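Local coordinates for protein probable hydrolase (Pseudomonas aeruginosa, PDB 3OM8) that is a probable hydrolase of the alpha/beta hydrolase fold, possibly acting as a 3-oxoadipate enol-lactonase, at residues N159-A164 / S248-P253; H41-Q46 / L98-G103; L47-R52 / A255-V260; A128-A133 / T220-S225. All coordinates share one frame; numbering follows the deposited sequence.

Interaction 1: residues N159-A164 / S248-P253; sequences NWFPPA and SNVEFP
The Phe161 ring meets Val250 at its edge: CG1 of Val250 lies near the ring plane, 4.2 Å from Phe161 CE1. One face is taken by the preceding residue, with Trp160 CB 3.9 Å above the plane and displaced toward the rim. The two side chains cross at about a right angle, and Val250 offers CG1 because its chi1 of 174° sets that methyl anti to the backbone N. Beside them, Pro162 and Glu251 arrive from opposite directions, Pro162 CG lying 3.6 Å from Glu251 OE2. The other carboxylate oxygen does the polar work. Glu251 OE1 accepts from a water at 2.8 Å that also donates to Trp160 O, and in addition from the backbone Val245 N, which would hold the carboxylate in place as helix 248-251 ends. The water thus carries the link between helix 150-160 and helix 248-251, alongside the apolar touch. Val250 also packs on Val172 and Phe176 of helix 171-181. This is the seam of an alpha/beta hydrolase where the helical cap inserted between two sheet strands meets the core just after His246, the probable catalytic histidine.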
loop_
_atom_site.group_PDB
_atom_site.type_symbol
_atom_site.label_atom_id
_atom_site.label_comp_id
_atom_site.label_asym_id
_atom_site.label_seq_id
_atom_site.Cartn_x
_atom_site.Cartn_y
_atom_site.Cartn_z
ATOM N N ASN B 159 -17.302 -7.361 -12.859
ATOM C CA ASN B 159 -16.033 -6.678 -12.594
ATOM C C ASN B 159 -15.937 -6.119 -11.183
ATOM O O ASN B 159 -14.840 -5.906 -10.674
ATOM C CB ASN B 159 -15.802 -5.531 -13.579
ATOM C CG ASN B 159 -15.512 -6.019 -14.982
ATOM O OD1 ASN B 159 -14.369 -6.327 -15.336
ATOM N ND2 ASN B 159 -16.553 -6.103 -15.787
ATOM N N TRP B 160 -17.089 -5.863 -10.574
ATOM C CA TRP B 160 -17.164 -5.161 -9.298
ATOM C C TRP B 160 -16.965 -6.093 -8.112
ATOM O O TRP B 160 -16.401 -5.704 -7.104
ATOM C CB TRP B 160 -18.528 -4.510 -9.131
ATOM C CG TRP B 160 -18.733 -3.218 -9.860
ATOM C CD1 TRP B 160 -17.817 -2.523 -10.592
ATOM C CD2 TRP B 160 -19.949 -2.464 -9.914
ATOM N NE1 TRP B 160 -18.392 -1.380 -11.100
ATOM C CE2 TRP B 160 -19.697 -1.318 -10.688
ATOM C CE3 TRP B 160 -21.224 -2.643 -9.369
ATOM C CZ2 TRP B 160 -20.668 -0.358 -10.930
ATOM C CZ3 TRP B 160 -22.187 -1.686 -9.608
ATOM C CH2 TRP B 160 -21.906 -0.561 -10.384
ATOM N N PHE B 161 -17.464 -7.314 -8.219
ATOM C CA PHE B 161 -17.466 -8.199 -7.074
ATOM C C PHE B 161 -16.616 -9.443 -7.280
ATOM O O PHE B 161 -16.474 -9.939 -8.410
ATOM C CB PHE B 161 -18.899 -8.600 -6.694
ATOM C CG PHE B 161 -19.747 -7.452 -6.250
ATOM C CD1 PHE B 161 -19.518 -6.831 -5.036
ATOM C CD2 PHE B 161 -20.765 -6.978 -7.054
ATOM C CE1 PHE B 161 -20.294 -5.760 -4.627
ATOM C CE2 PHE B 161 -21.538 -5.911 -6.652
ATOM C CZ PHE B 161 -21.311 -5.305 -5.439
ATOM N N PRO B 162 -16.044 -9.949 -6.174
ATOM C CA PRO B 162 -15.420 -11.271 -6.171
ATOM C C PRO B 162 -16.423 -12.264 -6.735
ATOM O O PRO B 162 -17.562 -12.282 -6.275
ATOM C CB PRO B 162 -15.202 -11.547 -4.676
ATOM C CG PRO B 162 -15.110 -10.199 -4.046
ATOM C CD PRO B 162 -16.020 -9.312 -4.840
ATOM N N PRO B 163 -16.017 -13.075 -7.719
ATOM C CA PRO B 163 -16.921 -14.089 -8.267
ATOM C C PRO B 163 -17.433 -14.990 -7.149
ATOM O O PRO B 163 -18.427 -15.689 -7.321
ATOM C CB PRO B 163 -16.016 -14.888 -9.206
ATOM C CG PRO B 163 -14.626 -14.661 -8.660
ATOM C CD PRO B 163 -14.644 -13.230 -8.226
ATOM N N ALA B 164 -16.740 -14.971 -6.015
ATOM C CA ALA B 164 -17.188 -15.673 -4.821
ATOM C C ALA B 164 -18.436 -14.994 -4.261
ATOM O O ALA B 164 -19.482 -15.626 -4.086
ATOM C CB ALA B 164 -16.086 -15.692 -3.780
ATOM N N SER B 248 -14.583 -1.089 -2.484
ATOM C CA SER B 248 -13.899 -1.488 -1.252
ATOM C C SER B 248 -14.664 -1.078 0.009
ATOM O O SER B 248 -14.562 -1.746 1.028
ATOM C CB SER B 248 -12.452 -0.998 -1.248
ATOM O OG SER B 248 -12.379 0.399 -1.442
ATOM N N ASN B 249 -15.471 -0.020 -0.073
ATOM C CA ASN B 249 -16.334 0.352 1.050
ATOM C C ASN B 249 -17.368 -0.724 1.337
ATOM O O ASN B 249 -17.827 -0.872 2.469
ATOM C CB ASN B 249 -17.032 1.692 0.817
ATOM C CG ASN B 249 -18.069 1.638 -0.322
ATOM O OD1 ASN B 249 -17.761 1.244 -1.447
ATOM N ND2 ASN B 249 -19.292 2.056 -0.026
ATOM N N VAL B 250 -17.736 -1.479 0.309
ATOM C CA VAL B 250 -18.709 -2.556 0.469
ATOM C C VAL B 250 -18.054 -3.801 1.088
ATOM O O VAL B 250 -18.603 -4.436 1.994
ATOM C CB VAL B 250 -19.366 -2.906 -0.896
ATOM C CG1 VAL B 250 -20.279 -4.132 -0.782
ATOM C CG2 VAL B 250 -20.120 -1.696 -1.434
ATOM N N GLU B 251 -16.870 -4.140 0.598
ATOM C CA GLU B 251 -16.195 -5.349 1.036
ATOM C C GLU B 251 -15.573 -5.215 2.435
ATOM O O GLU B 251 -15.599 -6.155 3.218
ATOM C CB GLU B 251 -15.102 -5.714 0.044
ATOM C CG GLU B 251 -15.562 -6.513 -1.153
ATOM C CD GLU B 251 -14.403 -6.836 -2.057
ATOM O OE1 GLU B 251 -14.247 -6.107 -3.054
ATOM O OE2 GLU B 251 -13.634 -7.787 -1.752
ATOM N N PHE B 252 -15.009 -4.051 2.735
ATOM C CA PHE B 252 -14.316 -3.841 4.005
ATOM C C PHE B 252 -14.687 -2.493 4.578
ATOM O O PHE B 252 -13.884 -1.569 4.550
ATOM C CB PHE B 252 -12.817 -3.922 3.773
ATOM C CG PHE B 252 -12.385 -5.230 3.187
ATOM C CD1 PHE B 252 -12.282 -6.358 3.987
ATOM C CD2 PHE B 252 -12.116 -5.345 1.833
ATOM C CE1 PHE B 252 -11.906 -7.570 3.449
ATOM C CE2 PHE B 252 -11.730 -6.556 1.295
ATOM C CZ PHE B 252 -11.632 -7.668 2.100
ATOM N N PRO B 253 -15.923 -2.370 5.078
ATOM C CA PRO B 253 -16.414 -1.076 5.563
ATOM C C PRO B 253 -15.611 -0.546 6.768
ATOM O O PRO B 253 -15.382 0.666 6.836
ATOM C CB PRO B 253 -17.870 -1.371 5.943
ATOM C CG PRO B 253 -17.918 -2.877 6.173
ATOM C CD PRO B 253 -16.931 -3.440 5.202
HETATM O O HOH W 1 -15.995 -4.759 -4.783
#

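Interaction 2: residues H41-Q46 / L98-G103; sequences HMWDAQ and LGLSLG. With EDO (1,2-ethanediol), chain F.
Trp43 and Leu100 mark the closest backbone approach, yet their CA atoms are 10.2 Å apart, so a 3-10 turn and the end of strand 95-100 meet purely through long side chains. Trp43 does most of the reaching. Its CG stands beside the backbone N, chi1 -55°, and the six-membered end of the indole comes down obliquely on the strand: Trp43 CH2 sits 3.7 Å from Leu100 CB and 4.3 Å from Leu98 CG. Leu98 and Leu100 both project toward the turn, with Gly99 between them, so the indole end bridges two residues of one strand face. Residue Met42, built as selenomethionine, adds its CE methyl 4.0 Å from Leu100 CB, while its CG lies over one face of Trp43, offset toward the rim. The indole NE1 is not left to the hydrocarbon, since it bonds to Asn34 OD1. Beyond Leu100 the chain makes the sharp turn of a probable nucleophile elbow, Gly99-Ser101-Gly103, with Ser101 at a strained positive phi of 58°. A 1,2-ethanediol, probably from the crystallisation liquor, occupies the site: its O2 shares a 2.8 Å hydrogen bond with Ser101 OG and accepts from Leu102 N at 3.0 Å. The diol is also bonded to Ile36 N, consistent with an oxyanion hole made from backbone amides. Chemically, then, a wholly apolar contact backs the strand that delivers Ser101, while the polar groups of the probable active site lie past its end, with the probable nucleophile and the amides of a possible oxyanion hole.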
loop_
_atom_site.group_PDB
_atom_site.type_symbol
_atom_site.label_atom_id
_atom_site.label_comp_id
_atom_site.label_asym_id
_atom_site.label_seq_id
_atom_site.Cartn_x
_atom_site.Cartn_y
_atom_site.Cartn_z
ATOM N N HIS B 41 -27.150 5.718 -2.591
ATOM C CA HIS B 41 -27.393 4.694 -1.582
ATOM C C HIS B 41 -26.257 3.667 -1.469
ATOM O O HIS B 41 -26.291 2.780 -0.613
ATOM C CB HIS B 41 -28.738 4.004 -1.808
ATOM C CG HIS B 41 -29.911 4.842 -1.415
ATOM N ND1 HIS B 41 -30.235 5.095 -0.101
ATOM C CD2 HIS B 41 -30.835 5.492 -2.162
ATOM C CE1 HIS B 41 -31.306 5.865 -0.053
ATOM N NE2 HIS B 41 -31.692 6.120 -1.290
HETATM N N MSE B 42 -25.251 3.774 -2.327
HETATM C CA MSE B 42 -24.122 2.864 -2.209
HETATM C C MSE B 42 -23.315 3.190 -0.951
HETATM O O MSE B 42 -22.496 2.390 -0.516
HETATM C CB MSE B 42 -23.230 2.886 -3.454
HETATM C CG MSE B 42 -22.406 4.143 -3.613
HETATM SE SE MSE B 42 -21.007 3.930 -4.943
HETATM C CE MSE B 42 -19.933 5.489 -4.586
ATOM N N TRP B 43 -23.563 4.364 -0.368
ATOM C CA TRP B 43 -22.874 4.797 0.850
ATOM C C TRP B 43 -23.703 4.632 2.126
ATOM O O TRP B 43 -23.269 5.066 3.187
ATOM C CB TRP B 43 -22.463 6.268 0.756
ATOM C CG TRP B 43 -21.627 6.633 -0.434
ATOM C CD1 TRP B 43 -22.031 7.336 -1.534
ATOM C CD2 TRP B 43 -20.233 6.355 -0.625
ATOM N NE1 TRP B 43 -20.980 7.495 -2.404
ATOM C CE2 TRP B 43 -19.864 6.901 -1.871
ATOM C CE3 TRP B 43 -19.262 5.683 0.133
ATOM C CZ2 TRP B 43 -18.564 6.807 -2.377
ATOM C CZ3 TRP B 43 -17.977 5.577 -0.374
ATOM C CH2 TRP B 43 -17.639 6.138 -1.617
ATOM N N ASP B 44 -24.887 4.030 2.035
ATOM C CA ASP B 44 -25.770 3.923 3.200
ATOM C C ASP B 44 -25.057 3.355 4.438
ATOM O O ASP B 44 -25.281 3.821 5.556
ATOM C CB ASP B 44 -27.015 3.075 2.895
ATOM C CG ASP B 44 -28.067 3.823 2.041
ATOM O OD1 ASP B 44 -28.989 3.150 1.518
ATOM O OD2 ASP B 44 -27.982 5.065 1.902
ATOM N N ALA B 45 -24.220 2.340 4.240
ATOM C CA ALA B 45 -23.564 1.678 5.365
ATOM C C ALA B 45 -22.584 2.605 6.097
ATOM O O ALA B 45 -22.404 2.484 7.303
ATOM C CB ALA B 45 -22.865 0.392 4.914
ATOM N N GLN B 46 -21.980 3.533 5.357
ATOM C CA GLN B 46 -20.977 4.453 5.888
ATOM C C GLN B 46 -21.548 5.648 6.644
ATOM O O GLN B 46 -20.812 6.340 7.350
ATOM C CB GLN B 46 -20.085 4.979 4.762
ATOM C CG GLN B 46 -18.987 4.025 4.345
ATOM C CD GLN B 46 -19.528 2.799 3.655
ATOM O OE1 GLN B 46 -20.140 2.895 2.587
ATOM N NE2 GLN B 46 -19.320 1.636 4.260
ATOM N N LEU B 98 -14.917 12.986 -0.981
ATOM C CA LEU B 98 -14.604 11.575 -1.184
ATOM C C LEU B 98 -15.326 11.043 -2.427
ATOM O O LEU B 98 -16.559 11.039 -2.479
ATOM C CB LEU B 98 -15.007 10.753 0.040
ATOM C CG LEU B 98 -15.144 9.239 -0.126
ATOM C CD1 LEU B 98 -13.970 8.646 -0.875
ATOM C CD2 LEU B 98 -15.266 8.597 1.241
ATOM N N GLY B 99 -14.559 10.585 -3.413
ATOM C CA GLY B 99 -15.130 10.063 -4.645
ATOM C C GLY B 99 -14.612 8.670 -4.929
ATOM O O GLY B 99 -13.412 8.421 -4.824
ATOM N N LEU B 100 -15.515 7.758 -5.269
ATOM C CA LEU B 100 -15.127 6.400 -5.623
ATOM C C LEU B 100 -15.268 6.168 -7.133
ATOM O O LEU B 100 -16.308 6.467 -7.722
ATOM C CB LEU B 100 -15.948 5.378 -4.835
ATOM C CG LEU B 100 -15.522 3.910 -4.958
ATOM C CD1 LEU B 100 -15.506 3.235 -3.590
ATOM C CD2 LEU B 100 -16.428 3.163 -5.895
ATOM N N SER B 101 -14.212 5.649 -7.753
ATOM C CA SER B 101 -14.193 5.422 -9.194
ATOM C C SER B 101 -14.446 6.715 -9.990
ATOM O O SER B 101 -13.658 7.664 -9.889
ATOM C CB SER B 101 -15.189 4.328 -9.580
ATOM O OG SER B 101 -14.729 3.636 -10.720
ATOM N N LEU B 102 -15.525 6.757 -10.781
ATOM C CA LEU B 102 -15.856 7.983 -11.518
ATOM C C LEU B 102 -15.861 9.184 -10.570
ATOM O O LEU B 102 -15.289 10.231 -10.879
ATOM C CB LEU B 102 -17.206 7.871 -12.254
ATOM C CG LEU B 102 -17.695 9.135 -12.990
ATOM C CD1 LEU B 102 -16.682 9.630 -14.031
ATOM C CD2 LEU B 102 -19.065 8.929 -13.643
ATOM N N GLY B 103 -16.484 9.022 -9.406
ATOM C CA GLY B 103 -16.459 10.061 -8.385
ATOM C C GLY B 103 -15.032 10.497 -8.057
ATOM O O GLY B 103 -14.773 11.666 -7.758
HETATM C C1 EDO F . -15.042 4.788 -14.072
HETATM O O1 EDO F . -14.484 3.553 -14.554
HETATM C C2 EDO F . -16.519 4.595 -13.711
HETATM O O2 EDO F . -16.804 4.540 -12.293
#

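Interaction 3: residues L47-R52 / A255-V260; sequences LPALTR and AFEGAV
In helix 47-51, whose Ala49 and Leu50 touch Glu257 and Val260, the carbonyl oxygen of Leu47 is gripped twice by one residue. Thr51 N donates to Leu47 O in the helical manner, and Thr51 OG1 donates to the same Leu47 O at 2.8 Å from above the carbonyl plane, 43° out of it. That second bond ties the hydroxyl back onto its own helix. Across the gap, Glu257 stretches out toward Ala49: its CG stands anti to the carbonyl carbon, chi1 -64°, and the chain runs on extended, bringing Glu257 OE1 to 3.2 Å from Ala49 CB, a tight approach of a carboxylate oxygen to a methyl. The same oxygen receives a weak bond from a water, whose oxygen in turn accepts from Ala49 N at 2.9 Å. Glu257 OE2 has its firmer partner in Gln46 NE2, just ahead of the helix. These two helices flank the same face of the central sheet, as in alpha/beta hydrolases generally: Leu50 rests on Val56 of strand 55-59, and Val260 of the C-terminal helix 253-264 rests on Ile214 of strand 211-216. Deeper between them the contact turns apolar, with Leu50 CD2 lying 4.2 Å from Val260 CG1. Arg52 folds back so that one guanidinium face lies over Ala49 CA, 3.4 Å above the plane toward the rim. Its NH1 remains 5.9 Å from Glu257 OE1, close enough that the opposite charges may attract, though their charged atoms are not in contact. Ala255 packs against Ala255 of a neighbouring subunit.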
loop_
_atom_site.group_PDB
_atom_site.type_symbol
_atom_site.label_atom_id
_atom_site.label_comp_id
_atom_site.label_asym_id
_atom_site.label_seq_id
_atom_site.Cartn_x
_atom_site.Cartn_y
_atom_site.Cartn_z
ATOM N N LEU B 47 -22.842 5.905 6.479
ATOM C CA LEU B 47 -23.477 7.073 7.089
ATOM C C LEU B 47 -23.280 7.177 8.607
ATOM O O LEU B 47 -22.856 8.219 9.110
ATOM C CB LEU B 47 -24.977 7.118 6.762
ATOM C CG LEU B 47 -25.500 8.013 5.641
ATOM C CD1 LEU B 47 -26.956 8.384 5.937
ATOM C CD2 LEU B 47 -24.668 9.274 5.464
ATOM N N PRO B 48 -23.616 6.113 9.351
ATOM C CA PRO B 48 -23.512 6.246 10.812
ATOM C C PRO B 48 -22.120 6.699 11.269
ATOM O O PRO B 48 -22.021 7.663 12.031
ATOM C CB PRO B 48 -23.831 4.837 11.314
ATOM C CG PRO B 48 -24.780 4.299 10.235
ATOM C CD PRO B 48 -24.217 4.828 8.945
ATOM N N ALA B 49 -21.068 6.038 10.795
ATOM C CA ALA B 49 -19.713 6.432 11.177
ATOM C C ALA B 49 -19.330 7.808 10.620
ATOM O O ALA B 49 -18.690 8.610 11.303
ATOM C CB ALA B 49 -18.695 5.378 10.755
ATOM N N LEU B 50 -19.719 8.089 9.384
ATOM C CA LEU B 50 -19.348 9.360 8.771
ATOM C C LEU B 50 -20.027 10.548 9.444
ATOM O O LEU B 50 -19.397 11.580 9.665
ATOM C CB LEU B 50 -19.642 9.357 7.267
ATOM C CG LEU B 50 -18.722 8.488 6.413
ATOM C CD1 LEU B 50 -19.085 8.614 4.961
ATOM C CD2 LEU B 50 -17.273 8.896 6.627
ATOM N N THR B 51 -21.305 10.396 9.779
ATOM C CA THR B 51 -22.095 11.515 10.293
ATOM C C THR B 51 -21.825 11.798 11.753
ATOM O O THR B 51 -22.346 12.771 12.303
ATOM C CB THR B 51 -23.622 11.305 10.119
ATOM O OG1 THR B 51 -24.045 10.136 10.834
ATOM C CG2 THR B 51 -23.999 11.189 8.630
ATOM N N ARG B 52 -21.027 10.942 12.384
ATOM C CA ARG B 52 -20.583 11.190 13.758
ATOM C C ARG B 52 -19.717 12.435 13.803
ATOM O O ARG B 52 -19.716 13.155 14.788
ATOM C CB ARG B 52 -19.797 10.003 14.315
ATOM C CG ARG B 52 -20.650 8.954 15.015
ATOM C CD ARG B 52 -19.796 8.034 15.905
ATOM N NE ARG B 52 -19.971 6.626 15.548
ATOM C CZ ARG B 52 -19.122 5.918 14.800
ATOM N NH1 ARG B 52 -19.388 4.645 14.530
ATOM N NH2 ARG B 52 -18.007 6.474 14.324
ATOM N N ALA B 255 -12.292 -1.088 7.686
ATOM C CA ALA B 255 -11.007 -0.569 7.219
ATOM C C ALA B 255 -11.188 0.706 6.405
ATOM O O ALA B 255 -10.388 1.639 6.506
ATOM C CB ALA B 255 -10.263 -1.620 6.403
ATOM N N PHE B 256 -12.245 0.738 5.601
ATOM C CA PHE B 256 -12.508 1.853 4.688
ATOM C C PHE B 256 -12.912 3.106 5.452
ATOM O O PHE B 256 -12.368 4.177 5.226
ATOM C CB PHE B 256 -13.611 1.469 3.690
ATOM C CG PHE B 256 -13.881 2.519 2.638
ATOM C CD1 PHE B 256 -13.351 2.392 1.366
ATOM C CD2 PHE B 256 -14.671 3.630 2.926
ATOM C CE1 PHE B 256 -13.608 3.351 0.391
ATOM C CE2 PHE B 256 -14.924 4.596 1.958
ATOM C CZ PHE B 256 -14.395 4.454 0.689
ATOM N N GLU B 257 -13.883 2.970 6.347
ATOM C CA GLU B 257 -14.306 4.083 7.190
ATOM C C GLU B 257 -13.158 4.534 8.111
ATOM O O GLU B 257 -12.953 5.732 8.342
ATOM C CB GLU B 257 -15.524 3.675 8.020
ATOM C CG GLU B 257 -16.753 3.359 7.183
ATOM C CD GLU B 257 -17.826 2.606 7.955
ATOM O OE1 GLU B 257 -17.866 2.700 9.199
ATOM O OE2 GLU B 257 -18.638 1.907 7.312
ATOM N N GLY B 258 -12.414 3.564 8.639
ATOM C CA GLY B 258 -11.285 3.865 9.497
ATOM C C GLY B 258 -10.275 4.712 8.754
ATOM O O GLY B 258 -9.839 5.760 9.250
ATOM N N ALA B 259 -9.918 4.258 7.555
ATOM C CA ALA B 259 -8.946 4.947 6.719
ATOM C C ALA B 259 -9.383 6.370 6.438
ATOM O O ALA B 259 -8.587 7.302 6.558
ATOM C CB ALA B 259 -8.744 4.201 5.419
ATOM N N VAL B 260 -10.652 6.529 6.061
ATOM C CA VAL B 260 -11.211 7.849 5.746
ATOM C C VAL B 260 -11.248 8.761 6.975
ATOM O O VAL B 260 -10.742 9.879 6.941
ATOM C CB VAL B 260 -12.660 7.740 5.147
ATOM C CG1 VAL B 260 -13.331 9.093 5.096
ATOM C CG2 VAL B 260 -12.626 7.101 3.765
HETATM O O HOH W 2 -21.105 3.469 9.494
#

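Interaction 4: residues A128-A133 / T220-S225; sequences AWLGPA and TVTAAS
Leu130 reaches Thr222 and the backbone of Val221 through a single methyl. Its chi1 of -66° puts CG beside the backbone N and anti to the carbonyl carbon, and CD1 then continues anti to CA, so it is the other branch, CD2, that turns onto the facing loop. There Leu130 CD2 lies 3.8 Å from Val221 O and 4.1 Å from Thr222 CG2, the two side chains crossing at a slant. Thr222 splits its two branches between different jobs. With chi1 at 43°, OG1 sits between the backbone N and the carbonyl carbon and hydrogen-bonds to Asp219 OD2, while the methyl CG2, anti to the carbonyl carbon, is left for Leu130. That methyl also touches Ser101 OG, at 4.2 Å from Thr222 CG2. Val221 contributes its carbonyl rather than its isopropyl group: Val221 CG1 stays 5.7 Å from Leu130 CD1, and the side chain lies instead against His246 and Asn159. On the Leu130 side, the loop doubles back on itself: Gly131 N lies 3.4 Å above one face of the Trp129 ring, offset toward the rim, and the peptide bond before Pro132 is cis. Trp129 makes a cation-pi contact with Arg201 and packs on Tyr218 of a neighbouring subunit, while Leu130 touches Val195 of helix 185-196. Across the contact the chemistry is one of hydrocarbon against a methyl and a carbonyl, with Thr222 as a probable second-shell residue: its hydroxyl would help position Asp219, the likely acid of a Ser-His-Asp triad, while Leu130 packs on its methyl.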
loop_
_atom_site.group_PDB
_atom_site.type_symbol
_atom_site.label_atom_id
_atom_site.label_comp_id
_atom_site.label_asym_id
_atom_site.label_seq_id
_atom_site.Cartn_x
_atom_site.Cartn_y
_atom_site.Cartn_z
ATOM N N ALA B 128 -6.329 8.011 -12.885
ATOM C CA ALA B 128 -6.102 9.256 -13.600
ATOM C C ALA B 128 -6.159 9.043 -15.110
ATOM O O ALA B 128 -6.106 10.000 -15.877
ATOM C CB ALA B 128 -4.769 9.854 -13.208
ATOM N N TRP B 129 -6.263 7.788 -15.534
ATOM C CA TRP B 129 -6.283 7.480 -16.960
ATOM C C TRP B 129 -6.684 6.038 -17.210
ATOM O O TRP B 129 -5.976 5.113 -16.818
ATOM C CB TRP B 129 -4.929 7.769 -17.608
ATOM C CG TRP B 129 -4.811 7.268 -19.026
ATOM C CD1 TRP B 129 -5.376 7.818 -20.144
ATOM C CD2 TRP B 129 -4.071 6.121 -19.472
ATOM N NE1 TRP B 129 -5.030 7.084 -21.253
ATOM C CE2 TRP B 129 -4.230 6.039 -20.868
ATOM C CE3 TRP B 129 -3.285 5.160 -18.825
ATOM C CZ2 TRP B 129 -3.637 5.030 -21.629
ATOM C CZ3 TRP B 129 -2.695 4.161 -19.580
ATOM C CH2 TRP B 129 -2.878 4.102 -20.968
ATOM N N LEU B 130 -7.822 5.862 -17.877
ATOM C CA LEU B 130 -8.381 4.538 -18.111
ATOM C C LEU B 130 -8.366 4.125 -19.587
ATOM O O LEU B 130 -9.114 3.239 -19.993
ATOM C CB LEU B 130 -9.796 4.456 -17.525
ATOM C CG LEU B 130 -9.834 4.558 -15.994
ATOM C CD1 LEU B 130 -11.252 4.727 -15.468
ATOM C CD2 LEU B 130 -9.197 3.332 -15.383
ATOM N N GLY B 131 -7.505 4.763 -20.381
ATOM C CA GLY B 131 -7.336 4.414 -21.784
ATOM C C GLY B 131 -6.795 3.007 -21.968
ATOM O O GLY B 131 -6.525 2.313 -20.981
ATOM N N PRO B 132 -6.629 2.566 -23.229
ATOM C CA PRO B 132 -6.905 3.305 -24.469
ATOM C C PRO B 132 -8.381 3.695 -24.591
ATOM O O PRO B 132 -9.243 2.999 -24.054
ATOM C CB PRO B 132 -6.532 2.296 -25.564
ATOM C CG PRO B 132 -5.604 1.332 -24.906
ATOM C CD PRO B 132 -6.132 1.210 -23.510
ATOM N N ALA B 133 -8.664 4.795 -25.282
ATOM C CA ALA B 133 -10.040 5.297 -25.404
ATOM C C ALA B 133 -10.997 4.359 -26.160
ATOM O O ALA B 133 -12.206 4.367 -25.912
ATOM C CB ALA B 133 -10.042 6.689 -26.032
ATOM N N THR B 220 -9.953 -4.794 -11.266
ATOM C CA THR B 220 -9.738 -4.831 -12.724
ATOM C C THR B 220 -10.306 -3.612 -13.439
ATOM O O THR B 220 -9.860 -3.273 -14.528
ATOM C CB THR B 220 -10.362 -6.076 -13.375
ATOM O OG1 THR B 220 -11.542 -6.450 -12.654
ATOM C CG2 THR B 220 -9.375 -7.225 -13.353
ATOM N N VAL B 221 -11.298 -2.968 -12.839
ATOM C CA VAL B 221 -11.798 -1.702 -13.363
ATOM C C VAL B 221 -10.734 -0.605 -13.215
ATOM O O VAL B 221 -10.190 -0.108 -14.201
ATOM C CB VAL B 221 -13.090 -1.278 -12.642
ATOM C CG1 VAL B 221 -13.613 0.030 -13.214
ATOM C CG2 VAL B 221 -14.142 -2.369 -12.758
ATOM N N THR B 222 -10.435 -0.238 -11.971
ATOM C CA THR B 222 -9.375 0.716 -11.671
ATOM C C THR B 222 -8.253 -0.023 -10.938
ATOM O O THR B 222 -8.288 -0.167 -9.711
ATOM C CB THR B 222 -9.892 1.876 -10.804
ATOM O OG1 THR B 222 -10.733 1.354 -9.770
ATOM C CG2 THR B 222 -10.711 2.848 -11.637
ATOM N N ALA B 223 -7.274 -0.504 -11.701
ATOM C CA ALA B 223 -6.217 -1.350 -11.173
ATOM C C ALA B 223 -5.463 -0.705 -10.001
ATOM O O ALA B 223 -5.320 0.519 -9.925
ATOM C CB ALA B 223 -5.260 -1.733 -12.285
ATOM N N ALA B 224 -4.987 -1.534 -9.083
ATOM C CA ALA B 224 -4.221 -1.020 -7.959
ATOM C C ALA B 224 -3.105 -0.088 -8.438
ATOM O O ALA B 224 -2.921 0.988 -7.887
ATOM C CB ALA B 224 -3.663 -2.163 -7.113
ATOM N N SER B 225 -2.381 -0.482 -9.483
ATOM C CA SER B 225 -1.268 0.330 -9.970
ATOM C C SER B 225 -1.707 1.747 -10.353
ATOM O O SER B 225 -0.914 2.693 -10.279
ATOM C CB SER B 225 -0.590 -0.342 -11.160
ATOM O OG SER B 225 -1.469 -0.402 -12.276
#

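In the fold
Interaction 2 is buried, its centre about 6 Å from that of the chain; interaction 3 is buried too but its centre lies about 16 Å out, while 1 and 4, about 15 Å out, are partly buried. Helix 253-264 joins 2 and 3, since Phe256 meets Trp43 and Val260 packs on Leu98. Asn249 ties 1 to 2 through Gln46. Interactions 1 and 4 both touch the third subunit, whereas 1 and 3 touch the second. The chemistry differs from place to place: hydrocarbon alone in 2; a carboxylate against aliphatic carbon beside an apolar pair, with a water bridge (weak on one arm in 3), in 1 and 3; a leucine methyl on a carbonyl and a threonine methyl in 4.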